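Local coordinates for malonyl CoA:acyl carrier protein malonyltransferase (Streptomyces coelicolor, PDB 1NM2) that probably transfers the malonyl group of malonyl-CoA to holo acyl carrier protein, supplying malonyl-ACP for fatty acid biosynthesis, at residues E129-T134 with R204-A209; A272-C277 with L296-P301. All coordinates share one frame; numbering follows the deposited sequence.

Interaction 1. Residues E129-T134 with R204-A209; sequences EAAAVT and RHMAPA
The methyl group of A130 sits among three apolar groups of the other segment: M206 CE at 3.7 Å, P208 CG at 3.7 Å and the CB of A209 at 4.2 Å. Alanine suits the spot because its short side chain lets the two backbones come close, with the CA atoms of A130 and M206 5.8 Å apart. M206 supplies the reach. Its CG stands anti to the carbonyl carbon (chi1 -71°), and further bends at chi2 and chi3 bring CE against A130 CB, where it also lies 3.9 Å from the backbone N of A131. This is the meeting of two helix ends in the acyltransferase domain, the C-terminal end of helix 113-132 against the start of helix 207-217, with M206 at the N-cap position and P208 in the first turn, where a proline costs no helix hydrogen bond. M127 and A126 continue the packing onto M206 and A209. Toward the solvent side the fit slackens: T134 CG2 approaches the H205 ring obliquely, no closer than 4.3 Å at CD2. T134 is tied back to its own helix end, its OG1 donating to A131 O from above the carbonyl plane, on the same face as T134 N.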
loop_
_atom_site.group_PDB
_atom_site.type_symbol
_atom_site.label_atom_id
_atom_site.label_comp_id
_atom_site.label_asym_id
_atom_site.label_seq_id
_atom_site.Cartn_x
_atom_site.Cartn_y
_atom_site.Cartn_z
ATOM N N GLU A 129 -11.868 -6.377 11.810
ATOM C CA GLU A 129 -12.286 -7.054 13.035
ATOM C C GLU A 129 -11.451 -6.623 14.241
ATOM O O GLU A 129 -11.984 -6.405 15.332
ATOM C CB GLU A 129 -12.193 -8.570 12.846
ATOM C CG GLU A 129 -13.189 -9.107 11.840
ATOM C CD GLU A 129 -13.109 -10.612 11.671
ATOM O OE1 GLU A 129 -14.084 -11.195 11.159
ATOM O OE2 GLU A 129 -12.075 -11.214 12.034
ATOM N N ALA A 130 -10.145 -6.494 14.043
ATOM C CA ALA A 130 -9.256 -6.067 15.116
ATOM C C ALA A 130 -9.600 -4.640 15.547
ATOM O O ALA A 130 -9.629 -4.323 16.736
ATOM C CB ALA A 130 -7.808 -6.133 14.643
ATOM N N ALA A 131 -9.858 -3.780 14.569
ATOM C CA ALA A 131 -10.194 -2.387 14.834
ATOM C C ALA A 131 -11.499 -2.262 15.614
ATOM O O ALA A 131 -11.646 -1.366 16.452
ATOM C CB ALA A 131 -10.297 -1.618 13.517
ATOM N N ALA A 132 -12.431 -3.174 15.346
ATOM C CA ALA A 132 -13.744 -3.181 15.997
ATOM C C ALA A 132 -13.717 -3.429 17.505
ATOM O O ALA A 132 -14.519 -2.861 18.248
ATOM C CB ALA A 132 -14.646 -4.215 15.325
ATOM N N VAL A 133 -12.807 -4.280 17.961
ATOM C CA VAL A 133 -12.725 -4.582 19.383
ATOM C C VAL A 133 -12.035 -3.455 20.140
ATOM O O VAL A 133 -11.801 -3.553 21.344
ATOM C CB VAL A 133 -11.952 -5.903 19.630
ATOM C CG1 VAL A 133 -12.694 -7.074 18.991
ATOM C CG2 VAL A 133 -10.556 -5.799 19.060
ATOM N N THR A 134 -11.730 -2.376 19.425
ATOM C CA THR A 134 -11.037 -1.238 20.013
ATOM C C THR A 134 -11.560 0.097 19.490
ATOM O O THR A 134 -12.243 0.155 18.471
ATOM C CB THR A 134 -9.535 -1.280 19.661
ATOM O OG1 THR A 134 -9.357 -0.903 18.286
ATOM C CG2 THR A 134 -8.975 -2.679 19.858
ATOM N N ARG A 204 0.399 -2.478 17.617
ATOM C CA ARG A 204 0.105 -3.700 18.356
ATOM C C ARG A 204 -1.397 -3.952 18.437
ATOM O O ARG A 204 -1.836 -5.063 18.755
ATOM C CB ARG A 204 0.668 -3.611 19.777
ATOM C CG ARG A 204 -0.042 -2.588 20.654
ATOM C CD ARG A 204 0.348 -2.747 22.119
ATOM N NE ARG A 204 -0.459 -1.897 22.989
ATOM C CZ ARG A 204 -0.450 -0.568 22.950
ATOM N NH1 ARG A 204 0.330 0.067 22.082
ATOM N NH2 ARG A 204 -1.226 0.128 23.773
ATOM N N HIS A 205 -2.190 -2.919 18.177
ATOM C CA HIS A 205 -3.633 -3.090 18.219
ATOM C C HIS A 205 -4.100 -4.050 17.127
ATOM O O HIS A 205 -5.238 -4.509 17.151
ATOM C CB HIS A 205 -4.344 -1.737 18.090
ATOM C CG HIS A 205 -4.334 -0.935 19.354
ATOM N ND1 HIS A 205 -3.553 0.191 19.520
ATOM C CD2 HIS A 205 -4.977 -1.122 20.531
ATOM C CE1 HIS A 205 -3.715 0.659 20.745
ATOM N NE2 HIS A 205 -4.573 -0.120 21.379
ATOM N N MET A 206 -3.212 -4.357 16.182
ATOM C CA MET A 206 -3.525 -5.282 15.085
ATOM C C MET A 206 -3.011 -6.694 15.374
ATOM O O MET A 206 -3.049 -7.564 14.500
ATOM C CB MET A 206 -2.907 -4.793 13.768
ATOM C CG MET A 206 -3.568 -3.556 13.171
ATOM S SD MET A 206 -5.316 -3.820 12.775
ATOM C CE MET A 206 -6.076 -2.911 14.111
ATOM N N ALA A 207 -2.525 -6.915 16.594
ATOM C CA ALA A 207 -2.001 -8.220 16.986
ATOM C C ALA A 207 -2.947 -9.361 16.623
ATOM O O ALA A 207 -2.512 -10.385 16.096
ATOM C CB ALA A 207 -1.695 -8.247 18.501
ATOM N N PRO A 208 -4.255 -9.205 16.903
ATOM C CA PRO A 208 -5.182 -10.287 16.559
ATOM C C PRO A 208 -5.328 -10.472 15.048
ATOM O O PRO A 208 -5.729 -11.538 14.590
ATOM C CB PRO A 208 -6.486 -9.862 17.240
ATOM C CG PRO A 208 -6.400 -8.377 17.255
ATOM C CD PRO A 208 -4.954 -8.109 17.600
ATOM N N ALA A 209 -4.998 -9.435 14.279
ATOM C CA ALA A 209 -5.074 -9.514 12.821
ATOM C C ALA A 209 -3.907 -10.368 12.306
ATOM O O ALA A 209 -4.020 -11.043 11.283
ATOM C CB ALA A 209 -5.025 -8.107 12.207
#

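Interaction 2. Residues A272-C277 with L296-P301; sequences AIIEVC and LALKTP
E275 O accepts L298 N at 2.9 Å in a nearly straight bond, 174° at the hydrogen. It continues, one residue past the end of strand 294-297, the parallel pairing of that strand with strand 272-275, the two strands of a right-handed beta-alpha-beta unit whose crossover is helix 281-289. Two rungs, L296 N to I273 O and E275 N to L296 O, fix the register, with I274 beside L296 and E275 beside A297. On one face, I274 and L296 offer branched apolar side chains to helix 304-314, and I274 CG2 also meets L298 CG at 4.3 Å. On the other face E275 extends with CG anti to the backbone N (chi1 171°), and its OE1 passes 4.0 Å from A297 CB, a small neighbour beside the long acid. That buried carboxylate is satisfied by the start of the crossover helix: OE1 accepts from G280 N and bonds T283 OG1, while OE2 accepts from L282 N. The E275 side chain lies about 5 Å from a bound acetate that mimics a malonyl group in the active site. L298 CB lies 3.6 Å from E275 O, and C277 CA makes a bent CA-H...O contact with L298 O at 3.2 Å.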
loop_
_atom_site.group_PDB
_atom_site.type_symbol
_atom_site.label_atom_id
_atom_site.label_comp_id
_atom_site.label_asym_id
_atom_site.label_seq_id
_atom_site.Cartn_x
_atom_site.Cartn_y
_atom_site.Cartn_z
ATOM N N ALA A 272 13.674 5.941 -12.589
ATOM C CA ALA A 272 12.269 6.136 -12.917
ATOM C C ALA A 272 11.373 5.285 -12.023
ATOM O O ALA A 272 11.730 4.166 -11.658
ATOM C CB ALA A 272 12.020 5.789 -14.378
ATOM N N ILE A 273 10.216 5.835 -11.672
ATOM C CA ILE A 273 9.238 5.138 -10.841
ATOM C C ILE A 273 7.850 5.249 -11.457
ATOM O O ILE A 273 7.390 6.343 -11.802
ATOM C CB ILE A 273 9.154 5.729 -9.413
ATOM C CG1 ILE A 273 10.443 5.445 -8.643
ATOM C CG2 ILE A 273 7.957 5.130 -8.670
ATOM C CD1 ILE A 273 10.455 6.043 -7.240
ATOM N N ILE A 274 7.198 4.104 -11.603
ATOM C CA ILE A 274 5.848 4.048 -12.135
ATOM C C ILE A 274 4.976 3.483 -11.019
ATOM O O ILE A 274 5.278 2.427 -10.461
ATOM C CB ILE A 274 5.759 3.124 -13.372
ATOM C CG1 ILE A 274 6.511 3.751 -14.546
ATOM C CG2 ILE A 274 4.298 2.887 -13.743
ATOM C CD1 ILE A 274 6.540 2.889 -15.789
ATOM N N GLU A 275 3.921 4.207 -10.670
ATOM C CA GLU A 275 2.995 3.768 -9.634
ATOM C C GLU A 275 1.751 3.213 -10.333
ATOM O O GLU A 275 1.130 3.901 -11.143
ATOM C CB GLU A 275 2.629 4.955 -8.739
ATOM C CG GLU A 275 1.508 4.695 -7.744
ATOM C CD GLU A 275 1.186 5.919 -6.901
ATOM O OE1 GLU A 275 1.396 7.057 -7.385
ATOM O OE2 GLU A 275 0.710 5.741 -5.763
ATOM N N VAL A 276 1.392 1.967 -10.038
ATOM C CA VAL A 276 0.227 1.370 -10.681
ATOM C C VAL A 276 -1.073 2.016 -10.214
ATOM O O VAL A 276 -1.077 2.849 -9.309
ATOM C CB VAL A 276 0.166 -0.168 -10.440
ATOM C CG1 VAL A 276 1.403 -0.821 -11.050
ATOM C CG2 VAL A 276 0.076 -0.477 -8.935
ATOM N N CYS A 277 -2.177 1.636 -10.846
ATOM C CA CYS A 277 -3.482 2.188 -10.509
ATOM C C CYS A 277 -3.941 1.743 -9.125
ATOM O O CYS A 277 -3.803 0.574 -8.762
ATOM C CB CYS A 277 -4.510 1.756 -11.560
ATOM S SG CYS A 277 -6.188 2.317 -11.230
ATOM N N LEU A 296 5.729 8.516 -12.893
ATOM C CA LEU A 296 4.500 8.450 -13.672
ATOM C C LEU A 296 3.479 7.630 -12.898
ATOM O O LEU A 296 3.779 6.530 -12.424
ATOM C CB LEU A 296 4.758 7.816 -15.044
ATOM C CG LEU A 296 3.587 7.827 -16.041
ATOM C CD1 LEU A 296 4.111 7.627 -17.457
ATOM C CD2 LEU A 296 2.581 6.745 -15.687
ATOM N N ALA A 297 2.276 8.174 -12.759
ATOM C CA ALA A 297 1.210 7.485 -12.049
ATOM C C ALA A 297 0.151 7.016 -13.039
ATOM O O ALA A 297 -0.313 7.791 -13.878
ATOM C CB ALA A 297 0.580 8.416 -11.014
ATOM N N LEU A 298 -0.211 5.742 -12.955
ATOM C CA LEU A 298 -1.241 5.190 -13.825
ATOM C C LEU A 298 -2.601 5.443 -13.188
ATOM O O LEU A 298 -2.900 4.916 -12.115
ATOM C CB LEU A 298 -1.049 3.685 -14.013
ATOM C CG LEU A 298 0.167 3.237 -14.825
ATOM C CD1 LEU A 298 0.232 1.721 -14.839
ATOM C CD2 LEU A 298 0.071 3.789 -16.243
ATOM N N LYS A 299 -3.418 6.265 -13.836
ATOM C CA LYS A 299 -4.748 6.552 -13.319
ATOM C C LYS A 299 -5.817 5.947 -14.224
ATOM O O LYS A 299 -6.828 5.438 -13.738
ATOM C CB LYS A 299 -4.932 8.059 -13.166
ATOM C CG LYS A 299 -3.935 8.661 -12.176
ATOM C CD LYS A 299 -4.155 10.149 -11.972
ATOM C CE LYS A 299 -3.210 10.701 -10.917
ATOM N NZ LYS A 299 -3.457 12.144 -10.654
ATOM N N THR A 300 -5.585 5.986 -15.535
ATOM C CA THR A 300 -6.522 5.408 -16.506
ATOM C C THR A 300 -5.727 4.787 -17.652
ATOM O O THR A 300 -4.543 5.074 -17.822
ATOM C CB THR A 300 -7.479 6.469 -17.116
ATOM O OG1 THR A 300 -6.739 7.342 -17.975
ATOM C CG2 THR A 300 -8.161 7.288 -16.020
ATOM N N PRO A 301 -6.368 3.918 -18.448
ATOM C CA PRO A 301 -5.691 3.270 -19.577
ATOM C C PRO A 301 -5.015 4.265 -20.526
ATOM O O PRO A 301 -4.058 3.921 -21.219
ATOM C CB PRO A 301 -6.822 2.501 -20.253
ATOM C CG PRO A 301 -7.665 2.081 -19.076
ATOM C CD PRO A 301 -7.716 3.354 -18.248
#

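Interactions 1 and 2 lie on opposite sides of the chain's centre, with centres about 32 Å apart and nearest atoms about 22 Å apart, and they share no helix or strand. Residues 272-277 with 296-301 form a buried contact at one margin of the parallel sheet, where 294-297 is the outermost strand; main-chain hydrogen bonds set its register and side chains serve the two faces. Residues 129-134 with 204-209 form a partly buried contact nearer the periphery, joining two helix ends through small apolar groups and one bent methionine side chain. Polar groups there bond within their own segments or to close neighbours, whereas interaction 2 buries a carboxylate that binds the helix between its strands.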